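Local coordinates for folylpolyglutamate synthase protein FOLC (Mycobacterium tuberculosis, PDB 2VOS) that probably catalyses ATP-dependent addition of L-glutamate to dihydropteroate and to tetrahydrofolates, forming dihydrofolate and folylpolyglutamates, at residues 67-72 with 76-81; 191-196 with 302-307; 197-202 with 210-215; 215-220 with 243-248. All blocks are in the same frame, centred on the assembly; numbering follows the deposited sequence.

Contact 1: 67-72 with 76-81; sequences IHIAGT and TSVARM. With CO (cobalt (II) ion), chain E; ADP (adenosine-5'-diphosphate), chain B.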
loop_
_atom_site.group_PDB
_atom_site.type_symbol
_atom_site.label_atom_id
_atom_site.label_comp_id
_atom_site.label_asym_id
_atom_site.label_seq_id
_atom_site.Cartn_x
_atom_site.Cartn_y
_atom_site.Cartn_z
ATOM N N ILE A 67 -6.813 13.627 3.432
ATOM C CA ILE A 67 -7.643 12.454 3.358
ATOM C C ILE A 67 -6.750 11.316 3.864
ATOM O O ILE A 67 -5.616 11.129 3.365
ATOM C CB ILE A 67 -8.032 12.184 1.861
ATOM C CG1 ILE A 67 -8.842 13.373 1.302
ATOM C CG2 ILE A 67 -8.763 10.836 1.682
ATOM C CD1 ILE A 67 -8.863 13.375 -0.257
ATOM N N HIS A 68 -7.249 10.591 4.854
ATOM C CA HIS A 68 -6.456 9.785 5.754
ATOM C C HIS A 68 -6.902 8.350 5.569
ATOM O O HIS A 68 -8.084 8.030 5.654
ATOM C CB HIS A 68 -6.657 10.273 7.200
ATOM C CG HIS A 68 -5.588 9.818 8.154
ATOM N ND1 HIS A 68 -5.643 10.063 9.510
ATOM C CD2 HIS A 68 -4.421 9.161 7.937
ATOM C CE1 HIS A 68 -4.559 9.570 10.089
ATOM N NE2 HIS A 68 -3.797 9.026 9.153
ATOM N N ILE A 69 -5.963 7.448 5.291
ATOM C CA ILE A 69 -6.348 6.128 4.845
ATOM C C ILE A 69 -5.764 5.004 5.719
ATOM O O ILE A 69 -4.531 4.930 5.912
ATOM C CB ILE A 69 -5.882 5.909 3.338
ATOM C CG1 ILE A 69 -6.551 6.972 2.417
ATOM C CG2 ILE A 69 -6.139 4.508 2.880
ATOM C CD1 ILE A 69 -5.711 7.250 1.120
ATOM N N ALA A 70 -6.651 4.129 6.229
ATOM C CA ALA A 70 -6.231 2.962 7.057
ATOM C C ALA A 70 -6.884 1.741 6.490
ATOM O O ALA A 70 -7.739 1.834 5.573
ATOM C CB ALA A 70 -6.620 3.184 8.521
ATOM N N GLY A 71 -6.439 0.561 6.933
ATOM C CA GLY A 71 -7.065 -0.676 6.495
ATOM C C GLY A 71 -5.983 -1.712 6.358
ATOM O O GLY A 71 -4.825 -1.419 6.668
ATOM N N THR A 72 -6.320 -2.901 5.869
ATOM C CA THR A 72 -5.323 -3.942 5.746
ATOM C C THR A 72 -4.803 -4.092 4.348
ATOM O O THR A 72 -3.608 -4.296 4.167
ATOM C CB THR A 72 -5.865 -5.322 6.198
ATOM O OG1 THR A 72 -6.311 -5.173 7.559
ATOM C CG2 THR A 72 -4.718 -6.318 6.193
ATOM N N THR A 76 -2.240 1.685 0.007
ATOM C CA THR A 76 -1.349 2.408 -0.927
ATOM C C THR A 76 -2.038 2.619 -2.276
ATOM O O THR A 76 -1.969 3.714 -2.858
ATOM C CB THR A 76 0.023 1.682 -1.100
ATOM O OG1 THR A 76 0.732 1.889 0.111
ATOM C CG2 THR A 76 0.835 2.388 -2.235
ATOM N N SER A 77 -2.659 1.569 -2.795
ATOM C CA SER A 77 -3.321 1.723 -4.092
ATOM C C SER A 77 -4.441 2.795 -4.022
ATOM O O SER A 77 -4.609 3.621 -4.939
ATOM C CB SER A 77 -3.943 0.395 -4.510
ATOM O OG SER A 77 -2.972 -0.540 -4.935
ATOM N N VAL A 78 -5.237 2.771 -2.941
ATOM C CA VAL A 78 -6.303 3.780 -2.765
ATOM C C VAL A 78 -5.681 5.162 -2.631
ATOM O O VAL A 78 -6.212 6.150 -3.185
ATOM C CB VAL A 78 -7.232 3.478 -1.516
ATOM C CG1 VAL A 78 -8.180 4.732 -1.220
ATOM C CG2 VAL A 78 -8.100 2.223 -1.829
ATOM N N ALA A 79 -4.565 5.279 -1.897
ATOM C CA ALA A 79 -3.913 6.588 -1.704
ATOM C C ALA A 79 -3.538 7.133 -3.079
ATOM O O ALA A 79 -3.732 8.300 -3.363
ATOM C CB ALA A 79 -2.661 6.469 -0.857
ATOM N N ARG A 80 -2.938 6.287 -3.914
ATOM C CA ARG A 80 -2.516 6.754 -5.255
ATOM C C ARG A 80 -3.678 7.102 -6.199
ATOM O O ARG A 80 -3.514 8.002 -7.033
ATOM C CB ARG A 80 -1.626 5.745 -5.939
ATOM C CG ARG A 80 -0.287 5.536 -5.084
ATOM C CD ARG A 80 0.582 4.455 -5.766
ATOM N NE ARG A 80 1.161 4.895 -7.059
ATOM C CZ ARG A 80 2.350 5.494 -7.206
ATOM N NH1 ARG A 80 3.132 5.769 -6.163
ATOM N NH2 ARG A 80 2.771 5.842 -8.415
HETATM N N MSE A 81 -4.811 6.400 -6.070
HETATM C CA MSE A 81 -6.037 6.702 -6.800
HETATM C C MSE A 81 -6.640 8.051 -6.359
HETATM O O MSE A 81 -6.965 8.872 -7.201
HETATM C CB MSE A 81 -7.074 5.607 -6.592
HETATM C CG MSE A 81 -6.706 4.371 -7.441
HETATM SE SE MSE A 81 -7.794 2.899 -6.773
HETATM C CE MSE A 81 -7.230 1.507 -7.963
HETATM CO CO CO E . 0.797 0.557 1.848
HETATM P PB ADP B . -1.518 -1.673 1.576
HETATM O O1B ADP B . -0.963 -0.292 1.347
HETATM O O2B ADP B . -0.480 -2.651 2.052
HETATM O O3B ADP B . -2.808 -1.756 2.334
HETATM P PA ADP B . -1.452 -2.035 -1.366
HETATM O O1A ADP B . 0.042 -1.753 -1.295
HETATM O O2A ADP B . -2.414 -1.380 -2.344
HETATM O O3A ADP B . -2.065 -2.210 0.142
HETATM O "O5'" ADP B . -1.484 -3.595 -1.821
HETATM C "C5'" ADP B . -0.637 -4.624 -1.289
HETATM C "C4'" ADP B . -1.090 -5.930 -1.979
HETATM O "O4'" ADP B . -2.446 -6.240 -1.553
HETATM C "C3'" ADP B . -1.254 -5.821 -3.493
HETATM O "O3'" ADP B . -0.126 -6.341 -4.166
HETATM C "C2'" ADP B . -2.397 -6.702 -3.913
HETATM O "O2'" ADP B . -1.892 -8.082 -3.899
HETATM C "C1'" ADP B . -3.251 -6.687 -2.672
HETATM N N9 ADP B . -4.408 -5.747 -2.665
HETATM C C8 ADP B . -4.478 -4.392 -2.890
HETATM N N7 ADP B . -5.761 -3.959 -2.706
HETATM C C5 ADP B . -6.478 -5.029 -2.252
HETATM C C6 ADP B . -7.859 -5.283 -1.826
HETATM N N6 ADP B . -8.777 -4.293 -1.831
HETATM N N1 ADP B . -8.161 -6.544 -1.494
HETATM C C2 ADP B . -7.314 -7.605 -1.521
HETATM N N3 ADP B . -6.009 -7.457 -1.871
HETATM C C4 ADP B . -5.592 -6.204 -2.248
HETATM O O HOH W 1 1.038 -0.588 3.664
HETATM O O HOH W 2 1.798 -0.916 0.728
#
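Ile69 of strand 66-70 packs against Val78 and Ala79 on the first turns of helix 75-88. Its CB points toward the helix. From CB, the CG1 branch stands anti to the carbonyl carbon (chi1 -60°) and carries the chain across, leaving the helix contact to CD1. Ile69 CD1 lies 3.4 Å from Ala79 CA, tighter than usual van der Waals contact. Ile69 CD1 is also 3.7 Å from Ala79 CB and a looser 4.2 Å from Val78 CG1. The tip therefore rests on the helix backbone as well as on side chains. Strand and helix are joined by the P-loop, whose sequence runs GTNGKTS from Gly71 to Ser77. Past the apolar patch, the helix start binds ADP. Thr76 N donates to ADP O1B at 2.7 Å, while Ser77 N and OG both donate hydrogen bonds to ADP O2A. Thr76 OG1 binds a cobalt ion at 2.2 Å, together with ADP O1B, two waters, Glu174 and the carbonyl O of Ser98. In the sheet, strand 66-70 runs between strands 170-174 and 191-194. Ile69 also touches Val172 and Val193 there, and helix 296-312 flanks helix 75-88 through Ala305 and Met81.

Contact 2: 191-196 with 302-307; sequences VAVITP and AVLALA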
loop_
_atom_site.group_PDB
_atom_site.type_symbol
_atom_site.label_atom_id
_atom_site.label_comp_id
_atom_site.label_asym_id
_atom_site.label_seq_id
_atom_site.Cartn_x
_atom_site.Cartn_y
_atom_site.Cartn_z
ATOM N N VAL A 191 -11.714 13.633 5.988
ATOM C CA VAL A 191 -12.165 12.401 5.334
ATOM C C VAL A 191 -11.230 11.275 5.805
ATOM O O VAL A 191 -10.000 11.377 5.672
ATOM C CB VAL A 191 -12.091 12.452 3.801
ATOM C CG1 VAL A 191 -12.503 11.117 3.248
ATOM C CG2 VAL A 191 -13.049 13.545 3.249
ATOM N N ALA A 192 -11.809 10.237 6.384
ATOM C CA ALA A 192 -11.068 9.064 6.851
ATOM C C ALA A 192 -11.547 7.858 6.044
ATOM O O ALA A 192 -12.739 7.604 5.918
ATOM C CB ALA A 192 -11.331 8.837 8.358
ATOM N N VAL A 193 -10.626 7.099 5.498
ATOM C CA VAL A 193 -10.991 6.063 4.610
ATOM C C VAL A 193 -10.549 4.784 5.236
ATOM O O VAL A 193 -9.375 4.688 5.703
ATOM C CB VAL A 193 -10.228 6.261 3.298
ATOM C CG1 VAL A 193 -10.545 5.165 2.269
ATOM C CG2 VAL A 193 -10.510 7.678 2.715
ATOM N N ILE A 194 -11.431 3.780 5.235
ATOM C CA ILE A 194 -11.058 2.459 5.807
ATOM C C ILE A 194 -11.205 1.389 4.724
ATOM O O ILE A 194 -12.303 1.003 4.368
ATOM C CB ILE A 194 -11.949 2.041 7.022
ATOM C CG1 ILE A 194 -12.126 3.209 8.007
ATOM C CG2 ILE A 194 -11.323 0.739 7.744
ATOM C CD1 ILE A 194 -10.843 3.666 8.750
ATOM N N THR A 195 -10.091 0.913 4.202
ATOM C CA THR A 195 -10.084 -0.143 3.244
ATOM C C THR A 195 -10.309 -1.511 3.920
ATOM O O THR A 195 -10.318 -1.624 5.166
ATOM C CB THR A 195 -8.741 -0.125 2.459
ATOM O OG1 THR A 195 -7.696 -0.727 3.240
ATOM C CG2 THR A 195 -8.292 1.289 2.064
ATOM N N PRO A 196 -10.455 -2.563 3.114
ATOM C CA PRO A 196 -10.793 -3.865 3.724
ATOM C C PRO A 196 -9.820 -4.294 4.783
ATOM O O PRO A 196 -8.621 -4.239 4.587
ATOM C CB PRO A 196 -10.758 -4.840 2.542
ATOM C CG PRO A 196 -11.262 -3.872 1.329
ATOM C CD PRO A 196 -10.376 -2.644 1.642
ATOM N N ALA A 302 -10.836 1.398 -6.487
ATOM C CA ALA A 302 -11.297 2.564 -7.271
ATOM C C ALA A 302 -12.553 3.210 -6.760
ATOM O O ALA A 302 -12.620 4.426 -6.579
ATOM C CB ALA A 302 -11.469 2.186 -8.737
ATOM N N VAL A 303 -13.606 2.443 -6.508
ATOM C CA VAL A 303 -14.835 3.130 -6.123
ATOM C C VAL A 303 -14.673 3.697 -4.702
ATOM O O VAL A 303 -15.262 4.711 -4.355
ATOM C CB VAL A 303 -16.064 2.174 -6.149
ATOM C CG1 VAL A 303 -15.979 1.147 -5.014
ATOM C CG2 VAL A 303 -17.358 2.971 -6.086
ATOM N N LEU A 304 -13.846 3.057 -3.879
ATOM C CA LEU A 304 -13.594 3.606 -2.558
ATOM C C LEU A 304 -12.870 4.965 -2.653
ATOM O O LEU A 304 -13.184 5.899 -1.912
ATOM C CB LEU A 304 -12.715 2.611 -1.762
ATOM C CG LEU A 304 -12.457 3.002 -0.315
ATOM C CD1 LEU A 304 -13.807 3.148 0.443
ATOM C CD2 LEU A 304 -11.609 1.827 0.363
ATOM N N ALA A 305 -11.849 5.040 -3.533
ATOM C CA ALA A 305 -11.109 6.283 -3.784
ATOM C C ALA A 305 -12.050 7.370 -4.343
ATOM O O ALA A 305 -11.977 8.576 -3.971
ATOM C CB ALA A 305 -9.977 6.022 -4.764
ATOM N N LEU A 306 -12.921 6.976 -5.273
ATOM C CA LEU A 306 -13.875 7.927 -5.835
ATOM C C LEU A 306 -14.783 8.510 -4.725
ATOM O O LEU A 306 -14.884 9.733 -4.574
ATOM C CB LEU A 306 -14.688 7.266 -6.936
ATOM C CG LEU A 306 -15.946 8.029 -7.436
ATOM C CD1 LEU A 306 -15.420 9.267 -8.176
ATOM C CD2 LEU A 306 -16.798 7.153 -8.400
ATOM N N ALA A 307 -15.431 7.659 -3.945
ATOM C CA ALA A 307 -16.306 8.115 -2.866
ATOM C C ALA A 307 -15.532 9.024 -1.894
ATOM O O ALA A 307 -16.038 10.079 -1.484
ATOM C CB ALA A 307 -16.914 6.897 -2.130
#
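The Leu304 side chain leaves helix 296-312 with CG opposite the main-chain N (chi1 -175°), which carries it toward Val193 and Thr195. In Thr195, chi1 of 79° places OG1 between the backbone N and the carbonyl carbon, and CG2 is left to face the helix. On Val193, CG1 is the branch that touches. The leucine thus meets methyl groups from both residues. Val193 CG1 lies 3.9 Å from Leu304 CG and 4.0 Å from Leu304 CD2, and the two side chains run alongside each other, pointing opposite ways. Thr195 meets the leucine at about a right angle. Thr195 CG2 is 3.8 Å from Leu304 CD2, and Leu304 CD2 also lies against Thr195 CA. Leu304 CD2 lies 4.1 Å from Ile194 O, so it touches the backbone at the end of the strand too. Helix 296-312 covers one face of the central sheet here, within the Mur ligase middle domain, a member of the P-loop NTPase clan. Phe263 packs on Leu304 from a loop. Val193 also touches Ile67 of the neighbouring strand. All the touching residues are buried, and the contact itself is purely van der Waals. The one polar side-chain atom, Thr195 OG1, is satisfied by the carbonyl O of Asn73 in the P-loop, with a weak hydrogen bond to Ala70 O. The threonine thus divides its chemistry: a methyl for the apolar core and a hydroxyl for the loop that binds ADP.

Contact 3: 197-202 with 210-215; sequences ISIDHV and AGIAGE. With MG (magnesium ion), chain C; CO (cobalt (II) ion), chain F.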
loop_
_atom_site.group_PDB
_atom_site.type_symbol
_atom_site.label_atom_id
_atom_site.label_comp_id
_atom_site.label_asym_id
_atom_site.label_seq_id
_atom_site.Cartn_x
_atom_site.Cartn_y
_atom_site.Cartn_z
ATOM N N ILE A 197 -10.366 -4.805 5.879
ATOM C CA ILE A 197 -9.562 -5.266 7.009
ATOM C C ILE A 197 -9.522 -6.811 7.087
ATOM O O ILE A 197 -10.552 -7.475 6.920
ATOM C CB ILE A 197 -10.129 -4.638 8.300
ATOM C CG1 ILE A 197 -9.907 -3.113 8.263
ATOM C CG2 ILE A 197 -9.509 -5.282 9.530
ATOM C CD1 ILE A 197 -10.764 -2.357 9.293
ATOM N N SER A 198 -8.352 -7.391 7.351
ATOM C CA SER A 198 -8.203 -8.845 7.539
ATOM C C SER A 198 -6.906 -9.025 8.293
ATOM O O SER A 198 -6.437 -8.082 8.901
ATOM C CB SER A 198 -8.183 -9.599 6.210
ATOM O OG SER A 198 -7.103 -9.133 5.437
ATOM N N ILE A 199 -6.306 -10.200 8.253
ATOM C CA ILE A 199 -5.066 -10.436 9.016
ATOM C C ILE A 199 -3.872 -10.111 8.114
ATOM O O ILE A 199 -3.876 -10.364 6.907
ATOM C CB ILE A 199 -4.947 -11.875 9.435
ATOM C CG1 ILE A 199 -6.036 -12.247 10.483
ATOM C CG2 ILE A 199 -3.530 -12.182 10.011
ATOM C CD1 ILE A 199 -6.101 -11.303 11.703
ATOM N N ASP A 200 -2.844 -9.540 8.703
ATOM C CA ASP A 200 -1.605 -9.354 7.964
ATOM C C ASP A 200 -0.468 -9.636 8.886
ATOM O O ASP A 200 0.197 -10.627 8.738
ATOM C CB ASP A 200 -1.550 -7.935 7.433
ATOM C CG ASP A 200 -0.172 -7.559 6.907
ATOM O OD1 ASP A 200 0.692 -8.382 6.696
ATOM O OD2 ASP A 200 0.074 -6.401 6.746
ATOM N N HIS A 201 -0.236 -8.748 9.841
ATOM C CA HIS A 201 0.762 -8.964 10.890
ATOM C C HIS A 201 0.293 -10.007 11.898
ATOM O O HIS A 201 -0.771 -9.884 12.458
ATOM C CB HIS A 201 1.052 -7.636 11.619
ATOM C CG HIS A 201 2.102 -7.788 12.658
ATOM N ND1 HIS A 201 3.444 -7.871 12.342
ATOM C CD2 HIS A 201 2.014 -7.983 13.999
ATOM C CE1 HIS A 201 4.137 -8.097 13.445
ATOM N NE2 HIS A 201 3.292 -8.184 14.461
ATOM N N VAL A 202 1.046 -11.055 12.150
ATOM C CA VAL A 202 0.476 -12.101 13.007
ATOM C C VAL A 202 1.088 -12.076 14.431
ATOM O O VAL A 202 2.264 -12.404 14.603
ATOM C CB VAL A 202 0.641 -13.505 12.378
ATOM C CG1 VAL A 202 0.076 -14.571 13.298
ATOM C CG2 VAL A 202 -0.012 -13.567 10.918
ATOM N N ALA A 210 -12.261 -7.567 16.015
ATOM C CA ALA A 210 -12.837 -6.401 16.636
ATOM C C ALA A 210 -11.786 -5.408 17.201
ATOM O O ALA A 210 -11.921 -4.191 17.013
ATOM C CB ALA A 210 -13.764 -6.836 17.714
ATOM N N GLY A 211 -10.759 -5.908 17.877
ATOM C CA GLY A 211 -9.678 -5.051 18.386
ATOM C C GLY A 211 -8.891 -4.472 17.215
ATOM O O GLY A 211 -8.451 -3.315 17.253
ATOM N N ILE A 212 -8.718 -5.280 16.175
ATOM C CA ILE A 212 -8.023 -4.831 14.961
ATOM C C ILE A 212 -8.801 -3.684 14.310
ATOM O O ILE A 212 -8.227 -2.636 14.019
ATOM C CB ILE A 212 -7.754 -6.006 13.961
ATOM C CG1 ILE A 212 -6.853 -7.074 14.616
ATOM C CG2 ILE A 212 -7.132 -5.488 12.649
ATOM C CD1 ILE A 212 -6.624 -8.316 13.733
ATOM N N ALA A 213 -10.106 -3.872 14.131
ATOM C CA ALA A 213 -11.019 -2.837 13.590
ATOM C C ALA A 213 -10.994 -1.579 14.415
ATOM O O ALA A 213 -10.893 -0.476 13.869
ATOM C CB ALA A 213 -12.439 -3.355 13.521
ATOM N N GLY A 214 -11.082 -1.738 15.731
ATOM C CA GLY A 214 -10.995 -0.590 16.644
ATOM C C GLY A 214 -9.745 0.287 16.537
ATOM O O GLY A 214 -9.823 1.531 16.578
ATOM N N GLU A 215 -8.580 -0.340 16.444
ATOM C CA GLU A 215 -7.383 0.416 16.267
ATOM C C GLU A 215 -7.413 1.260 14.964
ATOM O O GLU A 215 -7.067 2.468 14.972
ATOM C CB GLU A 215 -6.169 -0.527 16.222
ATOM C CG GLU A 215 -4.872 0.241 16.337
ATOM C CD GLU A 215 -3.646 -0.660 16.286
ATOM O OE1 GLU A 215 -3.773 -1.861 15.936
ATOM O OE2 GLU A 215 -2.544 -0.146 16.564
HETATM MG MG MG C . 0.331 -5.183 4.882
HETATM CO CO CO F . 3.693 -8.052 16.778
HETATM O O HOH W 3 1.849 -4.881 6.012
HETATM O O HOH W 4 -1.214 -5.114 3.102
HETATM O O HOH W 5 2.183 -6.626 17.128
HETATM O O HOH W 6 4.722 -9.361 16.203
#
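Ile212 of helix 209-217 takes up both Ile197 and Ile199 from the loop that precedes it. The closest approach is at the end of the two chains, where Ile199 CD1 lies 3.6 Å from Ile212 CD1 and the side chains cross at about a right angle. The CB of Ile199 points away from the helix, but chi2 of -52° bends CD1 back to it. Ile197 CG2 meets Ile212 CG2 at 3.9 Å. Farther along, the fit is looser: Ile197 CD1 is 4.3 Å from Ala213 CA. Val241 of helix 239-251 backs this inner side, touching both Ile197 and Ala213. The loop opens the beta-alpha-beta crossover from strand 191-194 through helix 209-217 to strand 231-234, part of the P-loop NTPase-like middle domain. Beyond Ile199 the loop leaves the helix, is only partly buried and carries metal ligands. Asp200 OD2 binds magnesium at 2.2 Å, alongside His354 and two waters, while Asp200 OD1 forms a salt bridge with Lys385. His201 NE2 binds a separate cobalt ion at 2.4 Å, with Asp203 and two waters. The other ring nitrogen, ND1, is hydrogen-bonded to Asp384 OD2.

Contact 4: 215-220 with 243-248; sequences EKAGII and EVLLAE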
loop_
_atom_site.group_PDB
_atom_site.type_symbol
_atom_site.label_atom_id
_atom_site.label_comp_id
_atom_site.label_asym_id
_atom_site.label_seq_id
_atom_site.Cartn_x
_atom_site.Cartn_y
_atom_site.Cartn_z
ATOM N N GLU A 215 -8.580 -0.340 16.444
ATOM C CA GLU A 215 -7.383 0.416 16.267
ATOM C C GLU A 215 -7.413 1.260 14.964
ATOM O O GLU A 215 -7.067 2.468 14.972
ATOM C CB GLU A 215 -6.169 -0.527 16.222
ATOM C CG GLU A 215 -4.872 0.241 16.337
ATOM C CD GLU A 215 -3.646 -0.660 16.286
ATOM O OE1 GLU A 215 -3.773 -1.861 15.936
ATOM O OE2 GLU A 215 -2.544 -0.146 16.564
ATOM N N LYS A 216 -7.776 0.645 13.843
ATOM C CA LYS A 216 -7.814 1.397 12.563
ATOM C C LYS A 216 -8.837 2.518 12.605
ATOM O O LYS A 216 -8.653 3.546 11.956
ATOM C CB LYS A 216 -8.097 0.474 11.386
ATOM C CG LYS A 216 -7.083 -0.702 11.384
ATOM C CD LYS A 216 -7.271 -1.550 10.140
ATOM C CE LYS A 216 -6.398 -2.820 10.192
ATOM N NZ LYS A 216 -4.936 -2.455 10.201
ATOM N N ALA A 217 -9.936 2.301 13.335
ATOM C CA ALA A 217 -10.982 3.291 13.446
ATOM C C ALA A 217 -10.475 4.529 14.161
ATOM O O ALA A 217 -11.122 5.583 14.097
ATOM C CB ALA A 217 -12.174 2.719 14.189
ATOM N N GLY A 218 -9.342 4.423 14.857
ATOM C CA GLY A 218 -8.821 5.589 15.575
ATOM C C GLY A 218 -8.472 6.773 14.662
ATOM O O GLY A 218 -8.226 7.868 15.150
ATOM N N ILE A 219 -8.492 6.606 13.334
ATOM C CA ILE A 219 -8.219 7.771 12.501
ATOM C C ILE A 219 -9.500 8.571 12.198
ATOM O O ILE A 219 -9.449 9.652 11.570
ATOM C CB ILE A 219 -7.463 7.402 11.156
ATOM C CG1 ILE A 219 -8.402 6.625 10.192
ATOM C CG2 ILE A 219 -6.138 6.662 11.472
ATOM C CD1 ILE A 219 -7.978 6.721 8.705
ATOM N N ILE A 220 -10.649 8.031 12.587
ATOM C CA ILE A 220 -11.897 8.758 12.379
ATOM C C ILE A 220 -12.063 9.668 13.616
ATOM O O ILE A 220 -12.332 9.154 14.710
ATOM C CB ILE A 220 -13.121 7.766 12.307
ATOM C CG1 ILE A 220 -12.949 6.715 11.184
ATOM C CG2 ILE A 220 -14.448 8.525 12.144
ATOM C CD1 ILE A 220 -13.859 5.450 11.351
ATOM N N GLU A 243 -19.473 -3.395 12.372
ATOM C CA GLU A 243 -20.064 -2.985 13.638
ATOM C C GLU A 243 -19.134 -2.059 14.417
ATOM O O GLU A 243 -19.527 -0.953 14.868
ATOM C CB GLU A 243 -20.411 -4.208 14.455
ATOM N N VAL A 244 -17.876 -2.470 14.536
ATOM C CA VAL A 244 -16.901 -1.656 15.249
ATOM C C VAL A 244 -16.652 -0.309 14.566
ATOM O O VAL A 244 -16.555 0.742 15.229
ATOM C CB VAL A 244 -15.529 -2.400 15.434
ATOM C CG1 VAL A 244 -14.443 -1.409 15.848
ATOM C CG2 VAL A 244 -15.660 -3.514 16.439
ATOM N N LEU A 245 -16.526 -0.320 13.239
ATOM C CA LEU A 245 -16.285 0.917 12.551
ATOM C C LEU A 245 -17.441 1.908 12.657
ATOM O O LEU A 245 -17.203 3.142 12.764
ATOM C CB LEU A 245 -15.999 0.642 11.046
ATOM C CG LEU A 245 -14.804 -0.264 10.766
ATOM C CD1 LEU A 245 -14.677 -0.493 9.237
ATOM C CD2 LEU A 245 -13.570 0.377 11.329
ATOM N N LEU A 246 -18.674 1.393 12.569
ATOM C CA LEU A 246 -19.871 2.247 12.692
ATOM C C LEU A 246 -19.994 2.833 14.110
ATOM O O LEU A 246 -20.356 4.013 14.313
ATOM C CB LEU A 246 -21.147 1.463 12.337
ATOM C CG LEU A 246 -21.236 0.945 10.893
ATOM C CD1 LEU A 246 -22.480 0.048 10.649
ATOM C CD2 LEU A 246 -21.221 2.111 9.921
ATOM N N ALA A 247 -19.699 1.995 15.104
ATOM C CA ALA A 247 -19.694 2.449 16.524
ATOM C C ALA A 247 -18.722 3.622 16.727
ATOM O O ALA A 247 -19.079 4.649 17.317
ATOM C CB ALA A 247 -19.342 1.312 17.421
ATOM N N GLU A 248 -17.498 3.476 16.219
ATOM C CA GLU A 248 -16.506 4.513 16.349
ATOM C C GLU A 248 -16.890 5.739 15.532
ATOM O O GLU A 248 -16.543 6.860 15.872
ATOM C CB GLU A 248 -15.144 3.973 15.887
ATOM C CG GLU A 248 -14.732 2.647 16.586
ATOM C CD GLU A 248 -14.380 2.852 18.066
ATOM O OE1 GLU A 248 -13.400 3.589 18.331
ATOM O OE2 GLU A 248 -15.087 2.298 18.943
#
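Ala217, near the end of helix 209-217, packs against Glu248 and Leu245 of helix 239-251. The two helices belong to successive beta-alpha-beta crossovers of the middle domain, which link the parallel strands 191-194, 231-234 and 255-258. The first shell gathers round the single methyl of Ala217. Ala217 CB lies 3.5 Å from Glu248 CG and 3.6 Å from Glu248 CB, so the aliphatic root of the glutamate does the touching. Leu245 is the second partner of this methyl, and Leu245 CD2 approaches Ala217 CB at 4.0 Å. Leu245 CG stands anti to its own carbonyl carbon (chi1 -59°), and this brings the end of the side chain nearer to the alanine than its root. Ile220 adds a longer contact: Ile220 CD1 lies 4.3 Å from Leu245 O and rests near the helix backbone. A type I beta turn from Ala217 to Ile220 brings both residues to the helix. The turn is closed by a hydrogen bond of 2.9 Å from Ile220 N to Ala217 O. Beyond this shell, Leu245 touches Ile194 and Ile220 touches Ala192, both on strand 191-194, while Val244 leans on Ala210 and Ala213 and continues the packing between the helices. The polar end of Glu248 is turned by a bend in its chain (chi2 -70°) and is held outside the apolar patch. There Glu248 OE1 forms a salt bridge with Arg180, whose NH2 is also hydrogen-bonded to Gly214 O.

Contact 1 comes first along the chain. Contacts 3 and 4 follow in series, both nested inside the long loop closed by contact 2. The centres of contacts 1 and 2 are about 7 Å apart, on neighbouring strands 66-70 and 191-194. Contacts 3 and 4, about 11 Å apart between centres, share helix 209-217 and Glu215. Strand 191-194 packs on helix 296-312 through Val193 in contact 2, while Ala192 and Ile194 touch Ile219 and Leu245 of contact 4. A probable hydrogen bond between Thr72 OG1 and Ser198 N ties the P-loop to the loop of contact 3. The sheet thus brings the ADP site and the magnesium ligand Asp200 together, while contact 4 lies farther out.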